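Local coordinates for novel protein similar to vertebrate potassium voltage-gated channel, subfamily H (Eag-related) family (Danio rerio, PDB 3UKN) that forms a voltage-gated potassium channel of the KCNH (ELK) family, here represented by its C-linker and cyclic nucleotide-binding homology domain, at the interface of chains A and B. Sequence-based numbering; all coordinates share one arbitrary frame. Chains: chain A/B, Novel protein similar to vertebrate potassium voltage-gated channel, subfamily H (Eag-related) family.

Contact 1: the interface of chains A and B. Residues chain A 24, 28, 30-31, 34; chain B 69, 72-73.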
# COMPACT_ATOMS: atom_id res chain seq x y z
N PHE A 24 2.07 -16.56 2.78
CA PHE A 24 2.82 -16.62 1.53
C PHE A 24 3.67 -17.89 1.49
O PHE A 24 3.73 -18.58 0.47
CB PHE A 24 3.67 -15.35 1.38
CG PHE A 24 4.64 -15.40 0.26
CD1 PHE A 24 4.34 -14.83 -0.96
CD2 PHE A 24 5.86 -16.05 0.41
CE1 PHE A 24 5.23 -14.89 -2.01
CE2 PHE A 24 6.75 -16.11 -0.64
CZ PHE A 24 6.44 -15.53 -1.85
N HIS A 28 2.96 -21.34 -1.32
CA HIS A 28 4.00 -21.78 -2.24
C HIS A 28 4.72 -23.00 -1.69
O HIS A 28 5.75 -23.42 -2.23
CB HIS A 28 5.00 -20.65 -2.52
CG HIS A 28 4.36 -19.44 -3.10
ND1 HIS A 28 3.74 -18.48 -2.32
CD2 HIS A 28 4.22 -19.02 -4.37
CE1 HIS A 28 3.25 -17.53 -3.09
NE2 HIS A 28 3.52 -17.84 -4.35
N LEU A 30 6.76 -23.64 0.70
CA LEU A 30 8.20 -23.52 0.84
C LEU A 30 8.72 -24.45 1.95
O LEU A 30 8.08 -24.61 2.98
CB LEU A 30 8.60 -22.06 1.10
CG LEU A 30 8.13 -21.06 0.03
CD1 LEU A 30 8.58 -19.66 0.37
CD2 LEU A 30 8.63 -21.45 -1.35
N PRO A 31 9.88 -25.08 1.73
CA PRO A 31 10.33 -26.06 2.73
C PRO A 31 10.70 -25.38 4.04
O PRO A 31 11.05 -24.19 4.07
CB PRO A 31 11.56 -26.70 2.08
CG PRO A 31 12.04 -25.71 1.08
CD PRO A 31 10.81 -24.99 0.58
N LEU A 34 13.84 -22.97 4.67
CA LEU A 34 13.73 -21.69 4.00
C LEU A 34 12.74 -20.80 4.76
O LEU A 34 13.00 -19.63 4.99
CB LEU A 34 13.27 -21.90 2.56
CG LEU A 34 13.11 -20.70 1.63
CD1 LEU A 34 14.44 -20.05 1.35
CD2 LEU A 34 12.43 -21.13 0.34
N ILE B 69 14.17 -17.81 -2.44
CA ILE B 69 12.71 -17.79 -2.59
C ILE B 69 12.28 -17.84 -4.07
O ILE B 69 11.41 -18.63 -4.46
CB ILE B 69 12.08 -16.55 -1.97
CG1 ILE B 69 12.29 -16.54 -0.44
CG2 ILE B 69 10.61 -16.49 -2.33
CD1 ILE B 69 12.32 -15.15 0.16
N HIS B 72 11.70 -21.10 -6.02
CA HIS B 72 10.51 -21.91 -5.75
C HIS B 72 9.23 -21.37 -6.40
O HIS B 72 8.15 -21.94 -6.23
CB HIS B 72 10.29 -22.07 -4.24
CG HIS B 72 11.30 -22.94 -3.58
ND1 HIS B 72 12.50 -22.46 -3.08
CD2 HIS B 72 11.31 -24.27 -3.32
CE1 HIS B 72 13.19 -23.45 -2.56
NE2 HIS B 72 12.49 -24.56 -2.68
N LEU B 73 9.35 -20.26 -7.12
CA LEU B 73 8.16 -19.69 -7.76
C LEU B 73 8.19 -19.97 -9.24
O LEU B 73 9.25 -19.85 -9.88
CB LEU B 73 8.06 -18.18 -7.51
CG LEU B 73 8.11 -17.70 -6.05
CD1 LEU B 73 7.92 -16.17 -5.92
CD2 LEU B 73 7.08 -18.43 -5.22
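A:Leu30, A:Leu34 and A:Pro31 line up along one side of the B:His72 imidazole, where the elbow-like turn between helices 13-27 and 32-45 of one KCNH-channel C-linker meets the end of helix 63-71 of the other. At the apolar centre A:Leu30 CD2 lies 3.4 Å from B:His72 CB and also touches CG, the two side chains meeting at a slant. A:Leu34 slides past B:His72 in the opposite direction. Its CG stands anti to the backbone N (chi1 -179°), which carries CD2 over the ND1-CE1 side of the ring, 3.7 Å from B:His72 ND1. A:Pro31 CD covers the NE2-CD2 side of the same face, 3.7 Å from B:His72 NE2. A looser flank is formed by A:Phe24 CE2 and B:Ile69 CG2, 4.2 Å apart. B:Leu73 points its CD2 methyl at the ring of A:His28, but the modelled approach is too short to be trusted in detail. Farther out, A:His28 ND1 donates to A:Phe24 O over 2.8 Å and nearly straight (174° at H). The acceptor lies in the imidazole plane, while the donor is tilted 20° from the carbonyl plane. ND1 also sits over the centre of the A:Phe24 ring, and the hydrogen bond limits rotation of the imidazole.

Contact 2: the interface of chains A and B. Residues chain A 17, 20-21, 42; chain B 55, 57.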
# COMPACT_ATOMS: atom_id res chain seq x y z
N ARG A 17 1.43 -8.55 9.41
CA ARG A 17 2.48 -8.86 8.45
C ARG A 17 3.07 -10.25 8.70
O ARG A 17 3.47 -10.94 7.76
CB ARG A 17 3.56 -7.78 8.43
CG ARG A 17 3.31 -6.66 7.40
CD ARG A 17 1.95 -6.05 7.57
NE ARG A 17 1.81 -4.73 6.95
CZ ARG A 17 1.48 -4.52 5.68
NH1 ARG A 17 1.28 -5.55 4.86
NH2 ARG A 17 1.35 -3.27 5.22
N ASP A 20 0.75 -12.62 7.04
CA ASP A 20 0.97 -12.51 5.60
C ASP A 20 2.20 -13.28 5.12
O ASP A 20 2.14 -14.01 4.13
CB ASP A 20 1.10 -11.04 5.22
CG ASP A 20 -0.19 -10.28 5.44
OD1 ASP A 20 -1.26 -10.93 5.46
OD2 ASP A 20 -0.13 -9.04 5.58
N LEU A 21 3.31 -13.12 5.82
CA LEU A 21 4.51 -13.85 5.48
C LEU A 21 4.28 -15.36 5.57
O LEU A 21 4.66 -16.09 4.67
CB LEU A 21 5.67 -13.40 6.38
CG LEU A 21 6.99 -14.03 5.95
CD1 LEU A 21 7.34 -13.61 4.51
CD2 LEU A 21 8.08 -13.65 6.95
N PHE A 42 12.61 -11.67 8.79
CA PHE A 42 11.52 -10.74 9.06
C PHE A 42 11.72 -9.99 10.39
O PHE A 42 11.69 -8.76 10.44
CB PHE A 42 10.19 -11.49 9.08
CG PHE A 42 8.99 -10.59 8.99
CD1 PHE A 42 8.71 -9.91 7.81
CD2 PHE A 42 8.15 -10.43 10.07
CE1 PHE A 42 7.60 -9.09 7.72
CE2 PHE A 42 7.04 -9.61 9.98
CZ PHE A 42 6.76 -8.94 8.80
N SER B 55 1.93 -3.56 -0.72
CA SER B 55 2.99 -3.90 0.22
C SER B 55 4.01 -4.81 -0.46
O SER B 55 3.70 -5.43 -1.47
CB SER B 55 2.40 -4.60 1.46
OG SER B 55 2.06 -5.94 1.18
N LEU B 57 6.67 -7.56 1.06
CA LEU B 57 7.18 -8.21 2.28
C LEU B 57 8.64 -8.56 2.19
O LEU B 57 9.30 -8.75 3.21
CB LEU B 57 6.39 -9.49 2.59
CG LEU B 57 5.07 -9.43 3.35
CD1 LEU B 57 4.29 -10.71 3.09
CD2 LEU B 57 5.27 -9.20 4.87
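B:Leu57 plugs the groove between helices 13-27 and 32-45 of chain A, burying 94 Å² against them. Its two methyls divide the work. CD2 reaches A:Phe42 CE1 at 3.7 Å, meeting the phenyl ring at a slant, and also nears the backbone O of A:Arg17. CD1 turns to the helix 13-27 side, 3.8 Å from A:Asp20 CB and 3.9 Å from A:Leu21 CA. With CG beside the backbone N and anti to the carbonyl carbon (chi1 -84°), the isobutyl group stands off the chain B loop and presents both branches to the groove. The aliphatic stem of A:Arg17 closes another flank, with CG 4.1 Å from B:Leu57 CD2. That arginine is bent at chi2 (54°), and its guanidinium runs on towards B:Ser55. There NH1 lies 3.7 Å from B:Ser55 CB, a packing contact rather than a hydrogen bond. At the polar rim A:Arg17 NH1 and A:Asp20 OD2 form a long salt bridge of 3.8 Å within helix 13-27. It may partly offset the charge of the guanidinium. By seating a loop leucine between the two helices, the site joins one C-linker to its neighbour in the crystallised dimer.

Contact 3: the interface of chains A and B. Residues chain A 61-62, 65; chain B 21, 38, 41-42, 45.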
# COMPACT_ATOMS: atom_id res chain seq x y z
N PHE A 61 -15.19 7.04 -1.47
CA PHE A 61 -16.51 7.38 -0.94
C PHE A 61 -16.86 8.79 -1.35
O PHE A 61 -15.97 9.61 -1.56
CB PHE A 61 -16.56 7.22 0.58
CG PHE A 61 -16.64 5.81 1.03
CD1 PHE A 61 -16.35 4.78 0.15
CD2 PHE A 61 -17.01 5.49 2.32
CE1 PHE A 61 -16.42 3.47 0.55
CE2 PHE A 61 -17.08 4.18 2.73
CZ PHE A 61 -16.79 3.16 1.85
N PRO A 62 -18.16 9.06 -1.51
CA PRO A 62 -18.64 10.41 -1.87
C PRO A 62 -18.45 11.41 -0.72
O PRO A 62 -18.28 11.01 0.43
CB PRO A 62 -20.13 10.19 -2.17
CG PRO A 62 -20.49 8.94 -1.45
CD PRO A 62 -19.26 8.08 -1.44
N LEU A 65 -20.81 11.44 2.52
CA LEU A 65 -20.46 10.30 3.36
C LEU A 65 -19.14 10.55 4.09
O LEU A 65 -19.06 10.35 5.31
CB LEU A 65 -20.37 9.02 2.53
CG LEU A 65 -20.19 7.76 3.36
CD1 LEU A 65 -21.14 7.78 4.54
CD2 LEU A 65 -20.42 6.52 2.51
N LEU B 21 -12.96 -2.52 6.52
CA LEU B 21 -14.02 -1.52 6.62
C LEU B 21 -14.88 -1.74 7.86
O LEU B 21 -15.29 -0.79 8.54
CB LEU B 21 -14.90 -1.55 5.37
CG LEU B 21 -15.85 -0.37 5.27
CD1 LEU B 21 -15.08 0.93 5.40
CD2 LEU B 21 -16.62 -0.42 3.96
N MET B 38 -21.98 3.04 4.61
CA MET B 38 -20.59 2.75 4.25
C MET B 38 -20.43 1.41 3.55
O MET B 38 -19.68 1.30 2.58
CB MET B 38 -19.69 2.81 5.48
CG MET B 38 -19.62 4.19 6.14
SD MET B 38 -18.80 4.20 7.76
CE MET B 38 -17.15 3.67 7.35
N CYS B 41 -22.05 1.66 0.10
CA CYS B 41 -21.21 2.51 -0.75
C CYS B 41 -19.90 1.79 -1.10
O CYS B 41 -19.42 1.86 -2.24
CB CYS B 41 -20.96 3.86 -0.10
SG CYS B 41 -19.87 4.93 -1.07
N PHE B 42 -19.34 1.06 -0.14
CA PHE B 42 -18.21 0.19 -0.42
C PHE B 42 -18.45 -0.70 -1.65
O PHE B 42 -17.67 -0.68 -2.60
CB PHE B 42 -17.87 -0.69 0.78
CG PHE B 42 -16.79 -1.70 0.50
CD1 PHE B 42 -15.45 -1.32 0.52
CD2 PHE B 42 -17.10 -3.01 0.20
CE1 PHE B 42 -14.44 -2.24 0.25
CE2 PHE B 42 -16.10 -3.95 -0.08
CZ PHE B 42 -14.77 -3.56 -0.06
N THR B 45 -18.88 1.14 -4.96
CA THR B 45 -17.73 1.86 -5.50
C THR B 45 -16.47 1.01 -5.66
O THR B 45 -15.46 1.50 -6.14
CB THR B 45 -17.40 3.11 -4.65
OG1 THR B 45 -17.01 2.69 -3.34
CG2 THR B 45 -18.60 4.04 -4.55
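A:Phe61 lays its phenyl ring against helix 32-45 of chain B, joining the C-linkers of two KCNH subunits. From CB, with CG anti to the carbonyl carbon and beside the backbone N (chi1 -76°), the side chain heads for the helix surface. CG is the first ring atom to meet it, 4.0 Å from the sulfur SG of B:Cys41. CD1 comes nearer to the same sulfur, which stands above one face of the ring and towards its rim. CE1 passes B:Phe42, 3.8 Å from its backbone N, and also nears the hydroxyl OG1 of B:Thr45. At the tip CZ passes under B:Met38 O, 3.5 Å away and on the same face as the sulfur, while a methyl of B:Leu21 lies beyond the rim. The return side of the ring, at CE2, touches B:Met38 CB at 4.0 Å, the two side chains crossing at about a right angle. B:Cys41 is held in turn by neighbours of the phenylalanine. A:Pro62 CD packs closely on SG at 3.2 Å, and A:Leu65 CD2 lies 3.8 Å from B:Cys41 CB. The sulfur is anti to its own backbone N (chi1 178°), a setting that turns it outward to the proline and the phenyl face. Behind it, B:Thr45 OG1 donates to B:Cys41 O over 2.8 Å, reaching the oxygen from above the carbonyl plane, 36° out of it, rather than along a lone pair.

Contact 4: the interface of chains A and B. Residues chain A 58, 69, 73; chain B 21, 24, 28, 34, 38.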
# COMPACT_ATOMS: atom_id res chain seq x y z
N LEU A 58 -11.28 5.03 2.51
CA LEU A 58 -12.41 5.92 2.25
C LEU A 58 -12.21 6.85 1.05
O LEU A 58 -12.97 7.81 0.88
CB LEU A 58 -12.71 6.75 3.50
CG LEU A 58 -12.70 5.96 4.81
CD1 LEU A 58 -12.91 6.87 6.03
CD2 LEU A 58 -13.74 4.84 4.78
N ILE A 69 -18.65 10.63 8.16
CA ILE A 69 -17.74 9.75 8.86
C ILE A 69 -16.73 10.57 9.66
O ILE A 69 -16.47 10.28 10.84
CB ILE A 69 -16.96 8.90 7.85
CG1 ILE A 69 -17.86 7.82 7.26
CG2 ILE A 69 -15.72 8.33 8.51
CD1 ILE A 69 -17.34 7.25 5.97
N LEU A 73 -15.20 11.43 14.04
CA LEU A 73 -13.84 11.11 14.50
C LEU A 73 -13.24 12.25 15.32
O LEU A 73 -13.52 13.43 15.07
CB LEU A 73 -12.91 10.84 13.32
CG LEU A 73 -13.28 9.76 12.29
CD1 LEU A 73 -12.31 9.81 11.10
CD2 LEU A 73 -13.25 8.40 12.95
N LEU B 21 -12.96 -2.52 6.52
CA LEU B 21 -14.02 -1.52 6.62
C LEU B 21 -14.88 -1.74 7.86
O LEU B 21 -15.29 -0.79 8.54
CB LEU B 21 -14.90 -1.55 5.37
CG LEU B 21 -15.85 -0.37 5.27
CD1 LEU B 21 -15.08 0.93 5.40
CD2 LEU B 21 -16.62 -0.42 3.96
N PHE B 24 -12.94 -0.65 11.00
CA PHE B 24 -12.93 0.80 11.15
C PHE B 24 -14.23 1.33 11.75
O PHE B 24 -14.21 2.26 12.56
CB PHE B 24 -12.64 1.45 9.80
CG PHE B 24 -12.67 2.96 9.82
CD1 PHE B 24 -11.49 3.68 9.92
CD2 PHE B 24 -13.87 3.65 9.71
CE1 PHE B 24 -11.51 5.09 9.91
CE2 PHE B 24 -13.89 5.05 9.71
CZ PHE B 24 -12.72 5.76 9.80
N HIS B 28 -14.45 2.70 15.93
CA HIS B 28 -14.89 4.08 16.12
C HIS B 28 -16.34 4.15 16.54
O HIS B 28 -16.95 5.22 16.53
CB HIS B 28 -14.67 4.89 14.84
CG HIS B 28 -13.23 5.09 14.49
ND1 HIS B 28 -12.55 4.26 13.62
CD2 HIS B 28 -12.33 6.01 14.91
CE1 HIS B 28 -11.30 4.67 13.51
NE2 HIS B 28 -11.14 5.73 14.28
N LEU B 34 -25.08 4.91 9.67
CA LEU B 34 -23.86 5.39 9.02
C LEU B 34 -23.09 4.19 8.47
O LEU B 34 -22.73 4.15 7.29
CB LEU B 34 -23.02 6.21 10.00
CG LEU B 34 -21.64 6.75 9.55
CD1 LEU B 34 -21.73 7.64 8.31
CD2 LEU B 34 -21.00 7.51 10.71
N MET B 38 -21.98 3.04 4.61
CA MET B 38 -20.59 2.75 4.25
C MET B 38 -20.43 1.41 3.55
O MET B 38 -19.68 1.30 2.58
CB MET B 38 -19.69 2.81 5.48
CG MET B 38 -19.62 4.19 6.14
SD MET B 38 -18.80 4.20 7.76
CE MET B 38 -17.15 3.67 7.35
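A:Ile69 drives into the chain B elbow of helices 13-27 and 32-45, a contact between two KCNH C-linkers in the crystallised dimer, and here the packing is tight. Its branches part. CG1 lies 3.8 Å from the thioether sulfur SD of B:Met38, the two side chains meeting tip to tip, and at about a right angle CG1 also meets CD1 of B:Leu34. The terminal CD1 of A:Ile69 adds a contact to B:Met38 CE, a methyl swung round by the bend at chi3 (63°). CG2 goes the other way, 3.9 Å from B:Phe24 CE2. A:Leu58 CD1 approaches B:Phe24 from the opposite direction and touches CZ, also at 3.9 Å, so methyls of two chain A residues meet neighbouring atoms of the phenyl ring. A second close point lies beside B:His28, where A:Leu73 CD2 sits over the imidazole face, 3.7 Å from its centroid, as a CH-pi contact. The imidazole is fixed by its own helix end: B:His28 ND1 donates to B:Phe24 O over 2.8 Å (160° at H), using a lone pair in the carbonyl plane, and ND1 sits over the centre of the B:Phe24 ring. Packing is looser past A:Leu58, whose CD2 comes to 4.2 Å from B:Leu21 CD1 at a slant, and B:Leu21 hides 3 Å² in this patch.

The C-alpha centres of contacts 3 and 4 lie about 9 Å apart, and B:Leu21 and B:Met38 serve both; contacts 1 and 2 are about 14 Å apart. The pairs stand well separated, with contact 1 about 37 Å from contact 3 and contact 2 about 26 Å from contact 4. In contacts 1 and 2 chain A supplies helices 13-27 and 32-45; in contacts 3 and 4 chain B does. The interface is two-fold, and contacts 1 and 4 cover largely equivalent residues with chains exchanged. Such reciprocal C-linker grips may reflect subunit association in the channel, which is probably tetrameric.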